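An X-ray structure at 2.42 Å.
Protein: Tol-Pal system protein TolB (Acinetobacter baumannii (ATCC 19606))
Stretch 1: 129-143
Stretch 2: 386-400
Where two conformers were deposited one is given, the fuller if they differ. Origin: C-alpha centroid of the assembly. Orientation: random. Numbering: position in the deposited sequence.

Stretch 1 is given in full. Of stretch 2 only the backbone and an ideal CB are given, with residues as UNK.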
ATOM      1  N   PRO A 129     -14.160  -0.275   2.064  1.00 33.64           N
ATOM      2  CA  PRO A 129     -13.445  -1.335   2.788  1.00 44.72           C
ATOM      3  C   PRO A 129     -12.210  -0.792   3.494  1.00 38.10           C
ATOM      4  O   PRO A 129     -11.415  -0.050   2.913  1.00 35.15           O
ATOM      5  CB  PRO A 129     -13.069  -2.337   1.690  1.00 37.78           C
ATOM      6  CG  PRO A 129     -13.947  -2.033   0.536  1.00 44.69           C
ATOM      7  CD  PRO A 129     -14.446  -0.628   0.662  1.00 27.38           C
ATOM      8  N   GLY A 130     -12.059  -1.168   4.764  1.00 35.32           N
ATOM      9  CA  GLY A 130     -10.890  -0.767   5.515  1.00 36.82           C
ATOM     10  C   GLY A 130      -9.630  -1.445   5.015  1.00 32.38           C
ATOM     11  O   GLY A 130      -9.658  -2.522   4.419  1.00 43.72           O
ATOM     12  N   ASP A 131      -8.493  -0.791   5.265  1.00 36.50           N
ATOM     13  CA  ASP A 131      -7.205  -1.296   4.807  1.00 41.13           C
ATOM     14  C   ASP A 131      -6.202  -1.436   5.946  1.00 44.44           C
ATOM     15  O   ASP A 131      -4.994  -1.503   5.694  1.00 40.65           O
ATOM     16  CB  ASP A 131      -6.632  -0.401   3.706  1.00 30.74           C
ATOM     17  CG  ASP A 131      -6.972  -0.901   2.316  1.00 37.73           C
ATOM     18  OD1 ASP A 131      -7.415  -2.062   2.190  1.00 45.28           O
ATOM     19  OD2 ASP A 131      -6.796  -0.133   1.348  1.00 40.45           O
ATOM     20  N   PHE A 132      -6.671  -1.476   7.196  1.00 43.40           N
ATOM     21  CA  PHE A 132      -5.762  -1.742   8.306  1.00 49.83           C
ATOM     22  C   PHE A 132      -5.244  -3.172   8.251  1.00 45.17           C
ATOM     23  O   PHE A 132      -4.079  -3.431   8.577  1.00 44.07           O
ATOM     24  CB  PHE A 132      -6.462  -1.461   9.634  1.00 39.44           C
ATOM     25  CG  PHE A 132      -7.055  -0.088   9.715  1.00 42.31           C
ATOM     26  CD1 PHE A 132      -6.239   1.031   9.705  1.00 40.89           C
ATOM     27  CD2 PHE A 132      -8.426   0.089   9.783  1.00 39.42           C
ATOM     28  CE1 PHE A 132      -6.778   2.297   9.770  1.00 40.87           C
ATOM     29  CE2 PHE A 132      -8.972   1.355   9.850  1.00 43.54           C
ATOM     30  CZ  PHE A 132      -8.147   2.460   9.844  1.00 42.79           C
ATOM     31  N   SER A 133      -6.092  -4.111   7.844  1.00 42.83           N
ATOM     32  CA  SER A 133      -5.623  -5.427   7.454  1.00 48.17           C
ATOM     33  C   SER A 133      -4.998  -5.349   6.067  1.00 48.69           C
ATOM     34  O   SER A 133      -5.424  -4.568   5.212  1.00 58.57           O
ATOM     35  CB  SER A 133      -6.768  -6.440   7.461  1.00 42.09           C
ATOM     36  OG  SER A 133      -7.410  -6.475   8.724  1.00 46.07           O
ATOM     37  N   GLY A 134      -3.973  -6.163   5.851  1.00 42.49           N
ATOM     38  CA  GLY A 134      -3.215  -6.140   4.618  1.00 44.32           C
ATOM     39  C   GLY A 134      -1.730  -5.992   4.881  1.00 42.61           C
ATOM     40  O   GLY A 134      -1.284  -5.714   5.992  1.00 40.41           O
ATOM     41  N   ARG A 135      -0.965  -6.184   3.812  1.00 39.82           N
ATOM     42  CA  ARG A 135       0.485  -6.229   3.902  1.00 37.51           C
ATOM     43  C   ARG A 135       1.108  -5.269   2.900  1.00 38.59           C
ATOM     44  O   ARG A 135       0.521  -4.961   1.858  1.00 35.37           O
ATOM     45  CB  ARG A 135       1.004  -7.651   3.663  1.00 39.64           C
ATOM     46  CG  ARG A 135       0.333  -8.699   4.538  1.00 37.35           C
ATOM     47  CD  ARG A 135       1.056  -8.849   5.864  1.00 43.26           C
ATOM     48  NE  ARG A 135       2.300  -9.591   5.710  1.00 47.00           N
ATOM     49  CZ  ARG A 135       3.190  -9.775   6.675  1.00 44.55           C
ATOM     50  NH1 ARG A 135       3.010  -9.275   7.887  1.00 46.57           N
ATOM     51  NH2 ARG A 135       4.290 -10.475   6.417  1.00 55.35           N
ATOM     52  N   ILE A 136       2.307  -4.795   3.232  1.00 33.67           N
ATOM     53  CA  ILE A 136       3.079  -3.905   2.375  1.00 37.66           C
ATOM     54  C   ILE A 136       4.487  -4.465   2.254  1.00 37.20           C
ATOM     55  O   ILE A 136       5.142  -4.734   3.267  1.00 37.86           O
ATOM     56  CB  ILE A 136       3.121  -2.465   2.924  1.00 34.35           C
ATOM     57  CG1 ILE A 136       1.707  -1.894   3.055  1.00 34.48           C
ATOM     58  CG2 ILE A 136       3.979  -1.579   2.032  1.00 23.74           C
ATOM     59  CD1 ILE A 136       1.672  -0.456   3.526  1.00 41.19           C
ATOM     60  N   ALA A 137       4.948  -4.646   1.021  1.00 34.86           N
ATOM     61  CA  ALA A 137       6.303  -5.108   0.767  1.00 35.26           C
ATOM     62  C   ALA A 137       7.231  -3.923   0.543  1.00 32.60           C
ATOM     63  O   ALA A 137       6.823  -2.879   0.027  1.00 37.28           O
ATOM     64  CB  ALA A 137       6.342  -6.038  -0.444  1.00 34.64           C
ATOM     65  N   TYR A 138       8.490  -4.093   0.935  1.00 31.88           N
ATOM     66  CA  TYR A 138       9.480  -3.031   0.815  1.00 35.29           C
ATOM     67  C   TYR A 138      10.867  -3.658   0.826  1.00 33.67           C
ATOM     68  O   TYR A 138      11.042  -4.822   1.191  1.00 31.93           O
ATOM     69  CB  TYR A 138       9.330  -2.000   1.938  1.00 35.20           C
ATOM     70  CG  TYR A 138       9.351  -2.599   3.328  1.00 40.29           C
ATOM     71  CD1 TYR A 138       8.182  -3.052   3.928  1.00 38.64           C
ATOM     72  CD2 TYR A 138      10.539  -2.715   4.038  1.00 42.93           C
ATOM     73  CE1 TYR A 138       8.198  -3.603   5.196  1.00 39.62           C
ATOM     74  CE2 TYR A 138      10.563  -3.261   5.306  1.00 35.79           C
ATOM     75  CZ  TYR A 138       9.390  -3.704   5.880  1.00 39.17           C
ATOM     76  OH  TYR A 138       9.412  -4.251   7.143  1.00 37.38           O
ATOM     77  N   VAL A 139      11.856  -2.865   0.421  1.00 29.03           N
ATOM     78  CA  VAL A 139      13.247  -3.298   0.372  1.00 37.33           C
ATOM     79  C   VAL A 139      14.066  -2.370   1.257  1.00 42.63           C
ATOM     80  O   VAL A 139      14.157  -1.166   0.988  1.00 40.29           O
ATOM     81  CB  VAL A 139      13.800  -3.306  -1.062  1.00 34.39           C
ATOM     82  CG1 VAL A 139      15.257  -3.742  -1.059  1.00 31.40           C
ATOM     83  CG2 VAL A 139      12.967  -4.217  -1.947  1.00 38.28           C
ATOM     84  N   LEU A 140      14.659  -2.930   2.308  1.00 38.38           N
ATOM     85  CA  LEU A 140      15.548  -2.183   3.185  1.00 38.06           C
ATOM     86  C   LEU A 140      16.961  -2.214   2.618  1.00 41.17           C
ATOM     87  O   LEU A 140      17.507  -3.291   2.354  1.00 40.72           O
ATOM     88  CB  LEU A 140      15.532  -2.765   4.599  1.00 34.90           C
ATOM     89  CG  LEU A 140      14.217  -2.653   5.373  1.00 50.27           C
ATOM     90  CD1 LEU A 140      14.319  -3.372   6.709  1.00 45.61           C
ATOM     91  CD2 LEU A 140      13.839  -1.195   5.574  1.00 44.07           C
ATOM     92  N   ARG A 141      17.544  -1.035   2.426  1.00 39.56           N
ATOM     93  CA  ARG A 141      18.901  -0.897   1.913  1.00 32.23           C
ATOM     94  C   ARG A 141      19.789  -0.346   3.019  1.00 42.83           C
ATOM     95  O   ARG A 141      19.534   0.747   3.538  1.00 32.66           O
ATOM     96  CB  ARG A 141      18.938   0.019   0.691  1.00 40.81           C
ATOM     97  CG  ARG A 141      18.071  -0.448  -0.464  1.00 42.05           C
ATOM     98  CD  ARG A 141      18.236   0.463  -1.667  1.00 46.01           C
ATOM     99  NE  ARG A 141      17.334   0.108  -2.754  1.00 43.89           N
ATOM    100  CZ  ARG A 141      17.285   0.738  -3.921  1.00 37.53           C
ATOM    101  NH1 ARG A 141      18.081   1.760  -4.187  1.00 44.63           N
ATOM    102  NH2 ARG A 141      16.416   0.332  -4.841  1.00 45.50           N
ATOM    103  N   ASN A 142      20.825  -1.101   3.378  1.00 41.60           N
ATOM    104  CA  ASN A 142      21.756  -0.701   4.431  1.00 35.20           C
ATOM    105  C   ASN A 142      23.171  -1.075   4.011  1.00 45.43           C
ATOM    106  O   ASN A 142      23.592  -2.231   4.184  1.00 44.41           O
ATOM    107  CB  ASN A 142      21.396  -1.347   5.766  1.00 38.31           C
ATOM    108  CG  ASN A 142      21.984  -0.604   6.949  1.00 51.13           C
ATOM    109  OD1 ASN A 142      22.832   0.274   6.787  1.00 56.80           O
ATOM    110  ND2 ASN A 142      21.542  -0.958   8.148  1.00 41.09           N
ATOM    111  N   PRO A 143      23.934  -0.130   3.454  1.00 40.24           N
ATOM    112  CA  PRO A 143      25.348  -0.413   3.168  1.00 56.92           C
ATOM    113  C   PRO A 143      26.183  -0.576   4.423  1.00 49.43           C
ATOM    114  O   PRO A 143      27.281  -1.144   4.347  1.00 46.42           O
ATOM    115  CB  PRO A 143      25.805   0.800   2.342  1.00 53.51           C
ATOM    116  CG  PRO A 143      24.595   1.673   2.162  1.00 51.26           C
ATOM    117  CD  PRO A 143      23.566   1.262   3.155  1.00 48.34           C
ATOM    118  N   UNK A 386       9.368   5.191   9.244  1.00 45.48           N
ATOM    119  CA  UNK A 386      10.827   5.286   9.180  1.00 46.86           C
ATOM    120  C   UNK A 386      11.504   3.990   9.598  1.00 50.08           C
ATOM    121  O   UNK A 386      10.956   3.168  10.334  1.00 54.40           O
ATOM    122  CB  UNK A 386      11.320   6.432  10.066  1.00 46.86           C
ATOM    123  N   UNK A 387      12.721   3.823   9.098  1.00 52.27           N
ATOM    124  CA  UNK A 387      13.586   2.732   9.510  1.00 53.65           C
ATOM    125  C   UNK A 387      14.517   3.197  10.623  1.00 58.75           C
ATOM    126  O   UNK A 387      14.801   4.387  10.773  1.00 57.52           O
ATOM    127  CB  UNK A 387      14.390   2.201   8.321  1.00 53.65           C
ATOM    128  N   UNK A 388      14.985   2.235  11.419  1.00 64.37           N
ATOM    129  CA  UNK A 388      15.970   2.559  12.445  1.00 66.65           C
ATOM    130  C   UNK A 388      17.325   2.877  11.829  1.00 69.66           C
ATOM    131  O   UNK A 388      18.073   3.702  12.367  1.00 72.47           O
ATOM    132  CB  UNK A 388      16.104   1.403  13.438  1.00 66.65           C
ATOM    133  N   UNK A 389      17.650   2.244  10.704  1.00 70.18           N
ATOM    134  CA  UNK A 389      18.905   2.495  10.016  0.50 66.92           C
ATOM    135  C   UNK A 389      18.731   2.168   8.541  1.00 58.53           C
ATOM    136  O   UNK A 389      17.962   1.278   8.166  1.00 50.79           O
ATOM    137  CB  UNK A 389      20.044   1.677  10.628  0.50 66.92           C
ATOM    138  N   UNK A 390      19.446   2.914   7.705  1.00 62.60           N
ATOM    139  CA  UNK A 390      19.336   2.729   6.273  1.00 51.66           C
ATOM    140  C   UNK A 390      18.124   3.444   5.699  1.00 48.59           C
ATOM    141  O   UNK A 390      17.563   4.368   6.296  1.00 55.55           O
ATOM    142  CB  UNK A 390      19.269   1.237   5.941  1.00 51.66           C
ATOM    143  N   UNK A 391      17.716   2.996   4.513  1.00 38.03           N
ATOM    144  CA  UNK A 391      16.587   3.583   3.809  1.00 45.23           C
ATOM    145  C   UNK A 391      15.619   2.493   3.373  1.00 38.76           C
ATOM    146  O   UNK A 391      15.992   1.330   3.202  1.00 38.27           O
ATOM    147  CB  UNK A 391      17.064   4.392   2.601  1.00 45.23           C
ATOM    148  N   UNK A 392      14.361   2.890   3.197  1.00 34.66           N
ATOM    149  CA  UNK A 392      13.296   2.010   2.730  1.00 38.37           C
ATOM    150  C   UNK A 392      12.903   2.454   1.329  1.00 33.80           C
ATOM    151  O   UNK A 392      12.661   3.645   1.096  1.00 42.51           O
ATOM    152  CB  UNK A 392      12.094   2.032   3.676  1.00 38.37           C
ATOM    153  N   UNK A 393      12.840   1.504   0.398  1.00 34.21           N
ATOM    154  CA  UNK A 393      12.616   1.825  -1.003  1.00 39.75           C
ATOM    155  C   UNK A 393      11.608   0.865  -1.616  1.00 30.07           C
ATOM    156  O   UNK A 393      11.420  -0.262  -1.148  1.00 33.05           O
ATOM    157  CB  UNK A 393      13.933   1.783  -1.781  1.00 39.75           C
ATOM    158  N   UNK A 394      10.960   1.341  -2.681  1.00 33.62           N
ATOM    159  CA  UNK A 394      10.098   0.565  -3.568  1.00 28.37           C
ATOM    160  C   UNK A 394       9.003  -0.183  -2.816  1.00 31.33           C
ATOM    161  O   UNK A 394       9.006  -1.421  -2.794  1.00 32.59           O
ATOM    162  CB  UNK A 394      10.939  -0.429  -4.371  1.00 28.37           C
ATOM    163  N   UNK A 395       8.050   0.515  -2.205  1.00 27.99           N
ATOM    164  CA  UNK A 395       6.945  -0.176  -1.538  1.00 31.55           C
ATOM    165  C   UNK A 395       5.917  -0.684  -2.539  1.00 26.80           C
ATOM    166  O   UNK A 395       5.790  -0.184  -3.658  1.00 35.96           O
ATOM    167  CB  UNK A 395       6.270   0.754  -0.527  1.00 31.55           C
ATOM    168  N   UNK A 396       5.177  -1.704  -2.110  1.00 31.16           N
ATOM    169  CA  UNK A 396       4.125  -2.289  -2.938  1.00 32.81           C
ATOM    170  C   UNK A 396       3.018  -2.788  -2.019  1.00 37.53           C
ATOM    171  O   UNK A 396       3.188  -3.804  -1.338  1.00 31.38           O
ATOM    172  CB  UNK A 396       4.667  -3.422  -3.812  1.00 32.81           C
ATOM    173  N   UNK A 397       1.896  -2.073  -2.001  1.00 34.44           N
ATOM    174  CA  UNK A 397       0.760  -2.468  -1.179  1.00 30.24           C
ATOM    175  C   UNK A 397       0.097  -3.708  -1.764  1.00 34.51           C
ATOM    176  O   UNK A 397      -0.245  -3.740  -2.950  1.00 32.05           O
ATOM    177  CB  UNK A 397      -0.249  -1.324  -1.065  1.00 30.24           C
ATOM    178  N   UNK A 398      -0.084  -4.731  -0.931  1.00 29.60           N
ATOM    179  CA  UNK A 398      -0.706  -5.961  -1.395  1.00 40.29           C
ATOM    180  C   UNK A 398      -2.164  -5.705  -1.771  1.00 39.55           C
ATOM    181  O   UNK A 398      -2.885  -5.021  -1.039  1.00 35.15           O
ATOM    182  CB  UNK A 398      -0.610  -7.049  -0.324  1.00 40.29           C
ATOM    183  N   UNK A 399      -2.626  -6.238  -2.894  1.00 38.31           N
ATOM    184  CA  UNK A 399      -3.997  -5.988  -3.346  1.00 45.02           C
ATOM    185  C   UNK A 399      -5.000  -6.815  -2.547  1.00 46.44           C
ATOM    186  O   UNK A 399      -4.647  -7.605  -1.673  1.00 47.72           O
ATOM    187  CB  UNK A 399      -4.132  -6.301  -4.838  1.00 45.02           C
ATOM    188  N   UNK A 400      -6.273  -6.617  -2.870  1.00 68.71           N
ATOM    189  CA  UNK A 400      -7.358  -7.348  -2.228  1.00 74.72           C
ATOM    190  C   UNK A 400      -8.146  -8.151  -3.258  1.00 82.99           C
ATOM    191  O   UNK A 400      -7.932  -8.015  -4.463  1.00 83.47           O
ATOM    192  OXT UNK A 400      -9.011  -8.955  -2.911  1.00 88.92           O
ATOM    193  CB  UNK A 400      -8.284  -6.386  -1.481  1.00 74.72           C
TER

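Position 386 has nothing of stretch 1 near its ideal CB and is free: Pro386. At 387 the CB points toward stretch 1, 4.4 Å from Leu140 CD2, which allows a small or apolar residue. Ser387 OG donates to the O of 389 (2.9 Å) and lies 4.0 Å from Leu140 CD2. Position 388 is out of reach and free: Glu388. At 389 the CB lies sideways near Asn142, so polar or long chains fit; Gln389 packs its CG 3.3 Å from Asn142 ND2.

Position 390 is strict. With phi 81° and psi -160°, a CB would sit 2.5 Å from Arg141 O and jam against the preceding carbonyl. Gly390 answers, its CA 3.4 Å from Arg141 O.

From 391 to 397 the strand runs antiparallel to 135-141. At 391, paired with Arg141, the CB shares that residue's face, inviting an acid or a neutral polar chain. Glu391 lays its CG 3.8 Å from Arg141 CB, but its OE2 stays 4.6 Å from Arg141 NH1, beyond a salt bridge.

The CB at 392 turns to the other face, 4.1 Å from Leu140 CD2 and near the Tyr138 ring: an apolar site. Val392 CG1 reaches Tyr138 CD2 (3.5 Å) and Leu140 CD2 (3.6 Å).

At 393 the CB is 3.9 Å from Arg141 NE, so an acid or a flat or long chain could lie along the guanidinium. Arg393 is the less obvious answer: its CG covers one guanidinium face, while the like-charged NH1 atoms of Arg141 and Arg393 approach to 3.4 Å.

Position 394, at phi 54° and psi 67°, lies in a bulge; Gly or Asn would be easy there, but Arg141 also rewards an acid. Glu394 OE1 makes a salt bridge to Arg141 NH2 (3.5 Å), and a water joins the two.

Position 395 has phi -77° and no cross-strand N-H bond, so proline is allowed; Pro395 CA meets Ala137 O at 3.1 Å. Opposite Ala137, 396 takes many residues; Ala396 N bonds Ala137 O (2.9 Å).

At 397 the CB is 4.6 Å from Ile136 CG1, favouring a large apolar or aromatic group. Trp397 offers its six-membered ring face to Ile136 CD1, 3.8 Å from the centroid.

At 398 the CB is 3.2 Å from Arg135 O, favouring something small: Ala398. Position 399 points away: Pro399. The terminal 400 points toward Asp131, suiting a long base; Lys400 NZ makes a long salt bridge to Asp131 OD1 (3.7 Å).

Stretch 2 (386-400) PSEQGEVREPAWAPK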
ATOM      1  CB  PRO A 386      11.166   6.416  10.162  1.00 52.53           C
ATOM      2  CG  PRO A 386       9.860   7.009  10.587  1.00 47.45           C
ATOM      3  CD  PRO A 386       8.818   5.975  10.360  1.00 40.26           C
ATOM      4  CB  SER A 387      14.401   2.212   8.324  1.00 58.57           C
ATOM      5  OG  SER A 387      15.122   1.043   8.672  1.00 58.54           O
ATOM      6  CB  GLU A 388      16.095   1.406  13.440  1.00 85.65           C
ATOM      7  CG  GLU A 388      14.900   1.258  14.363  1.00 78.66           C
ATOM      8  CD  GLU A 388      15.282   0.744  15.737  1.00 83.46           C
ATOM      9  OE1 GLU A 388      16.435   0.974  16.160  1.00 88.16           O
ATOM     10  OE2 GLU A 388      14.432   0.109  16.395  1.00 85.49           O
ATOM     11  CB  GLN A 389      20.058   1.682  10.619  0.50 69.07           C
ATOM     12  CG  GLN A 389      19.816   0.183  10.671  0.50 65.28           C
ATOM     13  CD  GLN A 389      19.032  -0.243  11.895  0.50 67.27           C
ATOM     14  OE1 GLN A 389      19.203   0.310  12.982  0.50 65.39           O
ATOM     15  NE2 GLN A 389      18.164  -1.233  11.725  0.50 70.22           N
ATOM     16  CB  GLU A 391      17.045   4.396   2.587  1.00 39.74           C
ATOM     17  CG  GLU A 391      17.688   3.563   1.490  1.00 47.74           C
ATOM     18  CD  GLU A 391      18.211   4.410   0.348  1.00 48.87           C
ATOM     19  OE1 GLU A 391      17.681   5.522   0.141  1.00 51.02           O
ATOM     20  OE2 GLU A 391      19.151   3.964  -0.345  1.00 56.54           O
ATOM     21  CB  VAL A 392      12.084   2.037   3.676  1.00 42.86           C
ATOM     22  CG1 VAL A 392      11.383   0.690   3.674  1.00 33.72           C
ATOM     23  CG2 VAL A 392      12.518   2.424   5.080  1.00 44.08           C
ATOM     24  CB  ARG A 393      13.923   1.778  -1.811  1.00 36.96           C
ATOM     25  CG  ARG A 393      15.088   2.508  -1.164  1.00 46.96           C
ATOM     26  CD  ARG A 393      15.059   3.982  -1.512  1.00 33.85           C
ATOM     27  NE  ARG A 393      14.785   4.196  -2.927  1.00 36.86           N
ATOM     28  CZ  ARG A 393      15.688   4.595  -3.811  1.00 49.42           C
ATOM     29  NH1 ARG A 393      16.939   4.843  -3.456  1.00 48.53           N
ATOM     30  NH2 ARG A 393      15.328   4.750  -5.082  1.00 48.16           N
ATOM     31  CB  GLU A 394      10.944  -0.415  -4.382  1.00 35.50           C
ATOM     32  CG  GLU A 394      11.447   0.156  -5.699  1.00 37.67           C
ATOM     33  CD  GLU A 394      12.607  -0.633  -6.277  1.00 43.67           C
ATOM     34  OE1 GLU A 394      13.351  -1.264  -5.494  1.00 33.06           O
ATOM     35  OE2 GLU A 394      12.775  -0.623  -7.514  1.00 39.78           O
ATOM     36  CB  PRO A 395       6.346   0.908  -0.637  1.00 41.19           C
ATOM     37  CG  PRO A 395       6.617   2.172  -1.372  1.00 33.97           C
ATOM     38  CD  PRO A 395       7.942   1.979  -2.072  1.00 32.88           C
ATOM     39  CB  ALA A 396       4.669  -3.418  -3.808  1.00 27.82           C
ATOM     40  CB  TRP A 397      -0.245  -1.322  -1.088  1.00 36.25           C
ATOM     41  CG  TRP A 397      -0.999  -1.259   0.208  1.00 42.53           C
ATOM     42  CD1 TRP A 397      -1.640  -2.289   0.835  1.00 33.78           C
ATOM     43  CD2 TRP A 397      -1.198  -0.102   1.030  1.00 33.04           C
ATOM     44  NE1 TRP A 397      -2.223  -1.843   1.998  1.00 39.40           N
ATOM     45  CE2 TRP A 397      -1.966  -0.505   2.140  1.00 36.20           C
ATOM     46  CE3 TRP A 397      -0.799   1.235   0.935  1.00 32.94           C
ATOM     47  CZ2 TRP A 397      -2.343   0.381   3.149  1.00 43.39           C
ATOM     48  CZ3 TRP A 397      -1.174   2.113   1.937  1.00 33.36           C
ATOM     49  CH2 TRP A 397      -1.938   1.681   3.029  1.00 39.76           C
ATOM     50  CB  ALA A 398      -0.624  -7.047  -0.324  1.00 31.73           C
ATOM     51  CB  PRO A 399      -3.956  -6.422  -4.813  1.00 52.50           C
ATOM     52  CG  PRO A 399      -2.936  -7.508  -4.830  1.00 44.31           C
ATOM     53  CD  PRO A 399      -1.878  -7.077  -3.847  1.00 42.37           C
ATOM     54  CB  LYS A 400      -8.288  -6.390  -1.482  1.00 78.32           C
ATOM     55  CG  LYS A 400      -8.273  -6.556   0.029  1.00 77.48           C
ATOM     56  CD  LYS A 400      -6.913  -6.201   0.611  1.00 69.49           C
ATOM     57  CE  LYS A 400      -6.942  -6.214   2.130  1.00 64.22           C
ATOM     58  NZ  LYS A 400      -8.196  -5.616   2.667  1.00 67.96           N
TER
HETATM   59  O   HOH W   1      -4.694  -3.149   2.928  1.00 40.20           O
HETATM   60  O   HOH W   2      -2.911  -5.208   1.388  1.00 29.98           O
HETATM   61  O   HOH W   3      15.220  -1.764  -3.699  1.00 32.25           O
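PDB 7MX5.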